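Local coordinates for protein C alpha-dehydrogenase (Sphingobium sp. SYK-6, PDB 4YAG) that binds NADH as a short-chain dehydrogenase/reductase and works as a Calpha-dehydrogenase in the lignin beta-aryl ether cleavage pathway, at residues A[13-18]-A[39-44]; A[22-27]-A[230-235]; A[171-176]-A[243-248]. All coordinates share one frame; numbering follows the deposited sequence.

Contact 1: A[13-18]-A[39-44]; sequences GASGIG and QDHLDE. With NAI (1,4-dihydronicotinamide adenine dinucleotide), chain C.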
loop_
_atom_site.group_PDB
_atom_site.type_symbol
_atom_site.label_atom_id
_atom_site.label_comp_id
_atom_site.label_asym_id
_atom_site.label_seq_id
_atom_site.Cartn_x
_atom_site.Cartn_y
_atom_site.Cartn_z
ATOM N N GLY A 13 5.522 21.306 1.970
ATOM C CA GLY A 13 5.196 22.545 1.301
ATOM C C GLY A 13 6.356 23.506 1.092
ATOM O O GLY A 13 6.204 24.528 0.422
ATOM N N ALA A 14 7.515 23.180 1.654
ATOM C CA ALA A 14 8.649 24.102 1.616
ATOM C C ALA A 14 9.714 23.753 0.579
ATOM O O ALA A 14 10.794 24.367 0.548
ATOM C CB ALA A 14 9.277 24.199 3.007
ATOM N N SER A 15 9.427 22.780 -0.277
ATOM C CA SER A 15 10.340 22.436 -1.347
ATOM C C SER A 15 9.576 21.808 -2.507
ATOM O O SER A 15 8.449 21.331 -2.335
ATOM C CB SER A 15 11.381 21.439 -0.835
ATOM O OG SER A 15 12.350 21.137 -1.822
ATOM N N GLY A 16 10.192 21.821 -3.687
ATOM C CA GLY A 16 9.741 20.960 -4.775
ATOM C C GLY A 16 8.281 21.160 -5.154
ATOM O O GLY A 16 7.794 22.282 -5.282
ATOM N N ILE A 17 7.598 20.047 -5.416
ATOM C CA ILE A 17 6.203 20.074 -5.844
ATOM C C ILE A 17 5.302 20.819 -4.862
ATOM O O ILE A 17 4.480 21.655 -5.254
ATOM C CB ILE A 17 5.707 18.640 -6.059
ATOM C CG1 ILE A 17 6.462 18.014 -7.244
ATOM C CG2 ILE A 17 4.207 18.600 -6.259
ATOM C CD1 ILE A 17 6.134 16.539 -7.472
ATOM N N GLY A 18 5.451 20.522 -3.577
ATOM C CA GLY A 18 4.622 21.173 -2.581
ATOM C C GLY A 18 4.779 22.673 -2.623
ATOM O O GLY A 18 3.823 23.423 -2.457
ATOM N N GLN A 39 13.761 22.273 8.763
ATOM C CA GLN A 39 13.694 23.659 9.204
ATOM C C GLN A 39 14.329 24.587 8.184
ATOM O O GLN A 39 13.828 25.698 7.971
ATOM C CB GLN A 39 14.370 23.854 10.558
ATOM C CG GLN A 39 14.129 25.261 11.138
ATOM C CD GLN A 39 12.660 25.548 11.379
ATOM O OE1 GLN A 39 12.004 24.885 12.185
ATOM N NE2 GLN A 39 12.130 26.558 10.686
ATOM N N ASP A 40 15.407 24.147 7.545
ATOM C CA ASP A 40 16.073 25.009 6.567
ATOM C C ASP A 40 15.195 25.258 5.330
ATOM O O ASP A 40 15.170 26.381 4.802
ATOM C CB ASP A 40 17.476 24.505 6.195
ATOM C CG ASP A 40 17.492 23.086 5.654
ATOM O OD1 ASP A 40 16.528 22.327 5.861
ATOM O OD2 ASP A 40 18.505 22.716 5.027
ATOM N N HIS A 41 14.460 24.235 4.897
ATOM C CA HIS A 41 13.495 24.414 3.822
ATOM C C HIS A 41 12.410 25.411 4.244
ATOM O O HIS A 41 12.045 26.296 3.469
ATOM C CB HIS A 41 12.850 23.080 3.396
ATOM C CG HIS A 41 13.791 22.155 2.703
ATOM N ND1 HIS A 41 13.376 20.931 2.179
ATOM C CD2 HIS A 41 15.104 22.229 2.410
ATOM C CE1 HIS A 41 14.373 20.336 1.606
ATOM N NE2 HIS A 41 15.465 21.089 1.739
ATOM N N LEU A 42 11.880 25.263 5.456
ATOM C CA LEU A 42 10.836 26.175 5.941
ATOM C C LEU A 42 11.356 27.607 5.976
ATOM O O LEU A 42 10.626 28.536 5.604
ATOM C CB LEU A 42 10.348 25.782 7.335
ATOM C CG LEU A 42 9.543 24.479 7.394
ATOM C CD1 LEU A 42 9.336 24.022 8.820
ATOM C CD2 LEU A 42 8.202 24.623 6.721
ATOM N N ASP A 43 12.589 27.799 6.432
ATOM C CA ASP A 43 13.150 29.147 6.515
ATOM C C ASP A 43 13.297 29.776 5.122
ATOM O O ASP A 43 13.025 30.973 4.925
ATOM C CB ASP A 43 14.502 29.133 7.225
ATOM C CG ASP A 43 14.396 28.787 8.705
ATOM O OD1 ASP A 43 13.283 28.853 9.277
ATOM O OD2 ASP A 43 15.450 28.460 9.291
ATOM N N GLU A 44 13.716 28.968 4.156
ATOM C CA GLU A 44 13.873 29.434 2.784
ATOM C C GLU A 44 12.529 29.807 2.183
ATOM O O GLU A 44 12.445 30.799 1.458
ATOM C CB GLU A 44 14.524 28.349 1.923
ATOM C CG GLU A 44 15.982 28.107 2.245
ATOM C CD GLU A 44 16.491 26.789 1.699
ATOM O OE1 GLU A 44 15.728 26.082 1.006
ATOM O OE2 GLU A 44 17.654 26.451 1.986
HETATM P PA NAI C . 11.218 17.566 -2.192
HETATM O O1A NAI C . 12.181 16.813 -1.317
HETATM O O2A NAI C . 11.768 18.755 -2.954
HETATM O O5B NAI C . 9.977 18.042 -1.352
HETATM C C5B NAI C . 9.466 17.218 -0.345
HETATM C C4B NAI C . 9.465 17.963 0.930
HETATM O O4B NAI C . 8.792 17.064 1.869
HETATM C C3B NAI C . 10.773 18.318 1.484
HETATM O O3B NAI C . 10.864 19.718 1.819
HETATM C C2B NAI C . 10.934 17.452 2.635
HETATM O O2B NAI C . 11.746 18.011 3.678
HETATM C C1B NAI C . 9.571 17.143 3.068
HETATM N N9A NAI C . 9.462 15.926 3.829
HETATM C C8A NAI C . 10.087 14.717 3.606
HETATM N N7A NAI C . 9.767 13.845 4.573
HETATM C C5A NAI C . 8.910 14.457 5.451
HETATM C C6A NAI C . 8.246 14.093 6.623
HETATM N N6A NAI C . 8.463 12.825 7.180
HETATM N N1A NAI C . 7.441 14.984 7.255
HETATM C C2A NAI C . 7.279 16.231 6.753
HETATM N N3A NAI C . 7.896 16.635 5.632
HETATM C C4A NAI C . 8.712 15.782 4.973
HETATM O O3 NAI C . 10.712 16.470 -3.220
HETATM P PN NAI C . 9.412 16.425 -4.171
HETATM O O1N NAI C . 8.763 17.792 -4.349
HETATM O O2N NAI C . 9.902 15.805 -5.456
HETATM O O5D NAI C . 8.420 15.433 -3.386
HETATM C C5D NAI C . 7.024 15.709 -3.242
HETATM C C4D NAI C . 6.237 14.487 -3.548
HETATM O O4D NAI C . 6.299 14.253 -5.003
HETATM C C3D NAI C . 6.731 13.264 -2.909
HETATM O O3D NAI C . 5.615 12.545 -2.345
HETATM C C2D NAI C . 7.358 12.488 -3.976
HETATM O O2D NAI C . 7.316 11.085 -3.690
HETATM C C1D NAI C . 6.567 12.808 -5.150
HETATM N N1N NAI C . 7.103 12.623 -6.448
HETATM C C2N NAI C . 8.135 13.372 -6.960
HETATM C C3N NAI C . 8.574 13.143 -8.254
HETATM C C7N NAI C . 9.689 13.942 -8.835
HETATM O O7N NAI C . 10.200 13.660 -9.940
HETATM N N7N NAI C . 10.111 15.133 -8.102
HETATM C C4N NAI C . 7.990 12.177 -9.057
HETATM C C5N NAI C . 6.917 11.471 -8.547
HETATM C C6N NAI C . 6.476 11.701 -7.269
#

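Contact 2: A[22-27]-A[230-235]; sequences AQRLLA and EPTEVG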
loop_
_atom_site.group_PDB
_atom_site.type_symbol
_atom_site.label_atom_id
_atom_site.label_comp_id
_atom_site.label_asym_id
_atom_site.label_seq_id
_atom_site.Cartn_x
_atom_site.Cartn_y
_atom_site.Cartn_z
ATOM N N ALA A 22 2.088 25.474 -3.381
ATOM C CA ALA A 22 1.921 26.590 -2.470
ATOM C C ALA A 22 1.874 27.915 -3.222
ATOM O O ALA A 22 0.993 28.743 -2.996
ATOM C CB ALA A 22 3.042 26.610 -1.469
ATOM N N GLN A 23 2.832 28.129 -4.115
ATOM C CA GLN A 23 2.888 29.372 -4.857
ATOM C C GLN A 23 1.624 29.605 -5.671
ATOM O O GLN A 23 1.107 30.712 -5.726
ATOM C CB GLN A 23 4.082 29.380 -5.804
ATOM C CG GLN A 23 5.426 29.517 -5.131
ATOM C CD GLN A 23 6.548 29.186 -6.093
ATOM O OE1 GLN A 23 7.084 28.059 -6.094
ATOM N NE2 GLN A 23 6.868 30.116 -6.948
ATOM N N ARG A 24 1.141 28.565 -6.333
ATOM C CA ARG A 24 -0.034 28.748 -7.178
ATOM C C ARG A 24 -1.336 28.838 -6.375
ATOM O O ARG A 24 -2.241 29.571 -6.768
ATOM C CB ARG A 24 -0.091 27.667 -8.261
ATOM C CG ARG A 24 1.157 27.637 -9.154
ATOM C CD ARG A 24 1.582 29.018 -9.644
ATOM N NE ARG A 24 0.491 29.669 -10.345
ATOM C CZ ARG A 24 0.363 30.982 -10.517
ATOM N NH1 ARG A 24 1.263 31.835 -10.036
ATOM N NH2 ARG A 24 -0.692 31.445 -11.171
ATOM N N LEU A 25 -1.441 28.134 -5.255
ATOM C CA LEU A 25 -2.604 28.336 -4.398
ATOM C C LEU A 25 -2.643 29.765 -3.826
ATOM O O LEU A 25 -3.700 30.384 -3.820
ATOM C CB LEU A 25 -2.674 27.284 -3.287
ATOM C CG LEU A 25 -2.951 25.849 -3.738
ATOM C CD1 LEU A 25 -2.974 24.900 -2.543
ATOM C CD2 LEU A 25 -4.279 25.755 -4.503
ATOM N N LEU A 26 -1.504 30.282 -3.356
ATOM C CA LEU A 26 -1.437 31.652 -2.877
ATOM C C LEU A 26 -1.856 32.617 -3.990
ATOM O O LEU A 26 -2.615 33.580 -3.757
ATOM C CB LEU A 26 -0.022 31.987 -2.387
ATOM C CG LEU A 26 0.124 33.383 -1.769
ATOM C CD1 LEU A 26 -0.271 33.343 -0.314
ATOM C CD2 LEU A 26 1.544 33.885 -1.915
ATOM N N ALA A 27 -1.338 32.392 -5.201
ATOM C CA ALA A 27 -1.674 33.233 -6.346
ATOM C C ALA A 27 -3.169 33.259 -6.619
ATOM O O ALA A 27 -3.707 34.263 -7.094
ATOM C CB ALA A 27 -0.926 32.776 -7.598
ATOM N N GLU A 230 8.824 22.114 -14.103
ATOM C CA GLU A 230 8.873 23.060 -13.000
ATOM C C GLU A 230 7.748 22.788 -12.030
ATOM O O GLU A 230 6.622 22.534 -12.447
ATOM C CB GLU A 230 8.704 24.472 -13.531
ATOM C CG GLU A 230 9.891 24.992 -14.302
ATOM C CD GLU A 230 11.099 25.209 -13.410
ATOM O OE1 GLU A 230 10.929 25.310 -12.169
ATOM O OE2 GLU A 230 12.216 25.264 -13.952
ATOM N N PRO A 231 8.030 22.854 -10.722
ATOM C CA PRO A 231 6.956 22.708 -9.743
ATOM C C PRO A 231 5.763 23.646 -9.957
ATOM O O PRO A 231 4.640 23.220 -9.670
ATOM C CB PRO A 231 7.668 22.983 -8.417
ATOM C CG PRO A 231 9.047 22.505 -8.653
ATOM C CD PRO A 231 9.362 22.822 -10.086
ATOM N N THR A 232 5.953 24.863 -10.455
ATOM C CA THR A 232 4.795 25.756 -10.606
ATOM C C THR A 232 3.841 25.256 -11.706
ATOM O O THR A 232 2.636 25.508 -11.641
ATOM C CB THR A 232 5.186 27.201 -10.871
ATOM O OG1 THR A 232 6.138 27.255 -11.933
ATOM C CG2 THR A 232 5.809 27.824 -9.612
ATOM N N GLU A 233 4.375 24.556 -12.701
ATOM C CA GLU A 233 3.520 23.950 -13.719
ATOM C C GLU A 233 2.630 22.882 -13.096
ATOM O O GLU A 233 1.436 22.812 -13.388
ATOM C CB GLU A 233 4.327 23.357 -14.868
ATOM C CG GLU A 233 3.396 22.791 -15.952
ATOM C CD GLU A 233 4.069 22.413 -17.265
ATOM O OE1 GLU A 233 5.316 22.505 -17.395
ATOM O OE2 GLU A 233 3.311 22.019 -18.181
ATOM N N VAL A 234 3.192 22.082 -12.196
ATOM C CA VAL A 234 2.403 21.101 -11.465
ATOM C C VAL A 234 1.385 21.835 -10.575
ATOM O O VAL A 234 0.227 21.424 -10.441
ATOM C CB VAL A 234 3.284 20.166 -10.616
ATOM C CG1 VAL A 234 2.440 19.123 -9.932
ATOM C CG2 VAL A 234 4.341 19.486 -11.485
ATOM N N GLY A 235 1.812 22.940 -9.969
ATOM C CA GLY A 235 0.918 23.716 -9.134
ATOM C C GLY A 235 -0.328 24.149 -9.887
ATOM O O GLY A 235 -1.435 24.087 -9.340
#

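Contact 3: A[171-176]-A[243-248]; sequences TIRDSM and VHNKLY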
loop_
_atom_site.group_PDB
_atom_site.type_symbol
_atom_site.label_atom_id
_atom_site.label_comp_id
_atom_site.label_asym_id
_atom_site.label_seq_id
_atom_site.Cartn_x
_atom_site.Cartn_y
_atom_site.Cartn_z
ATOM N N THR A 171 -10.713 5.320 -3.120
ATOM C CA THR A 171 -11.688 4.734 -2.218
ATOM C C THR A 171 -12.319 5.747 -1.289
ATOM O O THR A 171 -13.497 5.604 -0.946
ATOM C CB THR A 171 -11.079 3.573 -1.401
ATOM O OG1 THR A 171 -10.077 4.069 -0.488
ATOM C CG2 THR A 171 -10.504 2.535 -2.344
ATOM N N ILE A 172 -11.577 6.771 -0.873
ATOM C CA ILE A 172 -12.155 7.744 0.053
ATOM C C ILE A 172 -13.114 8.718 -0.628
ATOM O O ILE A 172 -13.831 9.437 0.060
ATOM C CB ILE A 172 -11.091 8.567 0.830
ATOM C CG1 ILE A 172 -10.305 9.474 -0.112
ATOM C CG2 ILE A 172 -10.173 7.638 1.634
ATOM C CD1 ILE A 172 -9.299 10.366 0.597
ATOM N N ARG A 173 -13.152 8.742 -1.961
ATOM C CA ARG A 173 -13.889 9.772 -2.676
ATOM C C ARG A 173 -15.347 9.864 -2.223
ATOM O O ARG A 173 -15.876 10.945 -1.948
ATOM C CB ARG A 173 -13.809 9.562 -4.196
ATOM C CG ARG A 173 -14.368 10.708 -5.016
ATOM C CD ARG A 173 -14.237 10.434 -6.504
ATOM N NE ARG A 173 -14.147 11.684 -7.234
ATOM C CZ ARG A 173 -14.315 11.835 -8.540
ATOM N NH1 ARG A 173 -14.636 10.796 -9.316
ATOM N NH2 ARG A 173 -14.185 13.049 -9.054
ATOM N N ASP A 174 -16.038 8.731 -2.170
ATOM C CA ASP A 174 -17.461 8.807 -1.877
ATOM C C ASP A 174 -17.722 9.266 -0.441
ATOM O O ASP A 174 -18.683 9.989 -0.182
ATOM C CB ASP A 174 -18.188 7.487 -2.175
ATOM C CG ASP A 174 -17.794 6.370 -1.234
ATOM O OD1 ASP A 174 -16.840 5.649 -1.557
ATOM O OD2 ASP A 174 -18.452 6.188 -0.181
ATOM N N SER A 175 -16.866 8.855 0.490
ATOM C CA SER A 175 -17.034 9.306 1.876
ATOM C C SER A 175 -16.824 10.809 1.980
ATOM O O SER A 175 -17.603 11.523 2.636
ATOM C CB SER A 175 -16.063 8.601 2.821
ATOM O OG SER A 175 -16.258 9.068 4.152
ATOM N N MET A 176 -15.762 11.307 1.354
ATOM C CA MET A 176 -15.467 12.736 1.447
ATOM C C MET A 176 -16.555 13.560 0.775
ATOM O O MET A 176 -16.914 14.646 1.237
ATOM C CB MET A 176 -14.104 13.033 0.830
ATOM C CG MET A 176 -12.955 12.362 1.573
ATOM S SD MET A 176 -12.862 12.910 3.311
ATOM C CE MET A 176 -11.865 11.603 4.016
ATOM N N VAL A 243 -10.343 23.225 -8.501
ATOM C CA VAL A 243 -11.468 23.979 -9.026
ATOM C C VAL A 243 -12.503 23.059 -9.671
ATOM O O VAL A 243 -13.709 23.270 -9.515
ATOM C CB VAL A 243 -10.997 25.052 -10.037
ATOM C CG1 VAL A 243 -12.168 25.696 -10.740
ATOM C CG2 VAL A 243 -10.189 26.127 -9.308
ATOM N N HIS A 244 -12.020 22.080 -10.424
ATOM C CA HIS A 244 -12.914 21.226 -11.219
ATOM C C HIS A 244 -13.153 19.848 -10.634
ATOM O O HIS A 244 -13.833 19.018 -11.256
ATOM C CB HIS A 244 -12.364 21.113 -12.634
ATOM C CG HIS A 244 -12.396 22.419 -13.352
ATOM N ND1 HIS A 244 -13.562 23.001 -13.770
ATOM C CD2 HIS A 244 -11.396 23.277 -13.667
ATOM C CE1 HIS A 244 -13.284 24.180 -14.315
ATOM N NE2 HIS A 244 -11.983 24.362 -14.269
ATOM N N ASN A 245 -12.635 19.608 -9.437
ATOM C CA ASN A 245 -12.816 18.346 -8.737
ATOM C C ASN A 245 -12.428 17.131 -9.574
ATOM O O ASN A 245 -13.218 16.204 -9.788
ATOM C CB ASN A 245 -14.245 18.179 -8.217
ATOM C CG ASN A 245 -14.352 17.072 -7.196
ATOM O OD1 ASN A 245 -13.370 16.685 -6.587
ATOM N ND2 ASN A 245 -15.557 16.514 -7.041
ATOM N N LYS A 246 -11.191 17.146 -10.054
ATOM C CA LYS A 246 -10.680 16.076 -10.888
ATOM C C LYS A 246 -10.020 14.996 -10.056
ATOM O O LYS A 246 -9.085 15.270 -9.305
ATOM C CB LYS A 246 -9.628 16.629 -11.837
ATOM C CG LYS A 246 -10.103 17.668 -12.791
ATOM C CD LYS A 246 -8.856 18.145 -13.539
ATOM C CE LYS A 246 -9.132 19.040 -14.665
ATOM N NZ LYS A 246 -7.844 19.253 -15.368
ATOM N N LEU A 247 -10.425 13.744 -10.225
ATOM C CA LEU A 247 -9.860 12.674 -9.417
ATOM C C LEU A 247 -8.382 12.380 -9.700
ATOM O O LEU A 247 -7.601 12.153 -8.774
ATOM C CB LEU A 247 -10.681 11.398 -9.587
ATOM C CG LEU A 247 -10.225 10.153 -8.846
ATOM C CD1 LEU A 247 -10.160 10.411 -7.336
ATOM C CD2 LEU A 247 -11.165 9.010 -9.180
ATOM N N TYR A 248 -8.024 12.383 -10.980
ATOM C CA TYR A 248 -6.684 12.023 -11.393
ATOM C C TYR A 248 -5.982 13.155 -12.105
ATOM O O TYR A 248 -6.547 13.790 -13.004
ATOM C CB TYR A 248 -6.739 10.854 -12.375
ATOM C CG TYR A 248 -7.381 9.591 -11.872
ATOM C CD1 TYR A 248 -6.925 8.938 -10.736
ATOM C CD2 TYR A 248 -8.413 9.006 -12.587
ATOM C CE1 TYR A 248 -7.490 7.771 -10.313
ATOM C CE2 TYR A 248 -8.990 7.848 -12.172
ATOM C CZ TYR A 248 -8.523 7.214 -11.053
ATOM O OH TYR A 248 -9.110 6.029 -10.664
HETATM O O HOH W 1 -12.888 14.103 -6.524
HETATM O O HOH W 2 -12.794 13.173 -11.905
#

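Contact 1: A[13-18]-A[39-44]
A14 and S15 meet H41 in a buried contact that closes round the dinucleotide. The CB of A14 packs on the helix backbone, 3.5 Å from the carbonyl O of H41, while the CD2 of L42 approaches the same methyl at 3.9 Å. Beside it, S15 CB lies 3.6 Å from H41 ND1, oblique to the imidazole. No hydrogen bond joins the two segments; the cofactor does so. The ND1 of H41 donates to the ribose O3B of NAI (2.8 Å, 162° at the hydrogen), and the acceptor lies at the ring edge, near its plane. S15 OG is hydrogen-bonded to the phosphate oxygen O2A of NAI at 2.7 Å, and I17 N gives its hydrogen to O1N of NAI on the second phosphate. This is the glycine-rich turn of the Rossmann fold, between strand 7-11 and helix 16-27; a CB on G16 would clash with O1N. H41 CG stands anti to its carbonyl carbon (chi1 -69°), which carries the ring off helix 39-51 to the ribose hydroxyl. Further out, E197 OE1 holds H41 NE2, fixing the ring from its other nitrogen, while R194 bonds S15 OG through NE and E44 OE1 through NH1, the latter a salt bridge.

Contact 2: A[22-27]-A[230-235]
The aliphatic part of R24 lies against the backbone of T232 and G235, joining helix 16-27, the first helix of the Rossmann fold, to the start of helix 231-244. The two short segments approach to 8.5 Å between axes at a signed crossing angle of -48°, and no hydrogen bond links them. The backbones come nearest where G235 CA lies 5.5 Å from R24 CA. A CB on this glycine would fall on R24 CG, so the missing side chain is what admits the arginine stem. R24 CG sits 3.6 Å from T232 O and 3.9 Å from G235 C. This side of the interface is buried at G235; A22 faces strands 7-11 and 31-36, and L25 packs on A8 of strand 7-11.

The outer side is looser: Q23, T232 and R24 are partly exposed to solvent. The side chains of Q23 and T232 cross obliquely, and the end group of Q23 rests on the CG2 methyl of T232; Q23 also touches F48 of helix 39-51. T232 presents that methyl because CG2 stands anti to its own carbonyl carbon, with OG1 at chi1 50°. The charged end of R24 makes no bond to 230-235. Its chain bends at chi2 (-47°) and chi3, bringing NE to a salt bridge with D236, one residue beyond the segment. The bend also folds the guanidinium back over its own helix, where A27 CB lies 3.3 Å above one face of the R24 group, offset toward the rim.

Contact 3: A[171-176]-A[243-248]
This is a surface contact, in which the arginine R173 of helix 156-177 reaches over to L247 and N245 in the turn between helix 231-244 and strand 248-250. The geometry points to a flat group laid on an aliphatic one: L247 CB stands over the centre of the guanidinium face, 3.8 Å from R173 CZ. The leucine branches extend the same support, CD2 coming within 3.9 Å of R173 NH1 while CD1 lies nearer the CD and NE end. R173 spans the distance because its chain is extended from CG to NE, with CG anti to the backbone N (chi1 -171°); the backbones themselves stay apart, the CA atoms of R173 and L247 being 8.4 Å from each other.

The arrangement belongs to the far edge of the parallel Rossmann sheet. Within this chain strand 248-250 is outermost there, beside strand 181-187, and L247 is already tied to V185 by backbone hydrogen bonds.

Round the rim of the guanidinium the contact is polar and hydrated. One water accepts from R173 NE at 2.8 Å and donates to N245 OD1 at 2.6 Å, while the carbonyl O of N245 lies at the edge, near the guanidinium plane. A second water accepts from L247 N at 3.0 Å and, weakly, from R173 NH2. Replacing R173 with an alanine would probably uncover the flank of L247 and leave the water on N245 OD1 without its arginine donor. On another side of helix 156-177, D174 OD1 is hydrogen-bonded to S153 N of the second subunit, and I172 packs on F100 of that subunit.

In the fold
Contacts 1 and 2 adjoin, their centres 13 Å apart: both use helix 16-27, and P231 and V234 of contact 2 pack on G16 and I17 of contact 1. The cofactor-binding turn is thus backed by the start of helix 231-244. That helix ends in contact 3, whose centre is 20 Å from that of contact 2 and 27 Å from that of contact 1, across the chain's centre. Contact 1 closes before contact 3 opens, whereas the segments of contact 2 alternate with those of both others. Helix 231-244 therefore links the dinucleotide end of the parallel sheet to strand 248-250, its edge strand within this chain, near the second subunit.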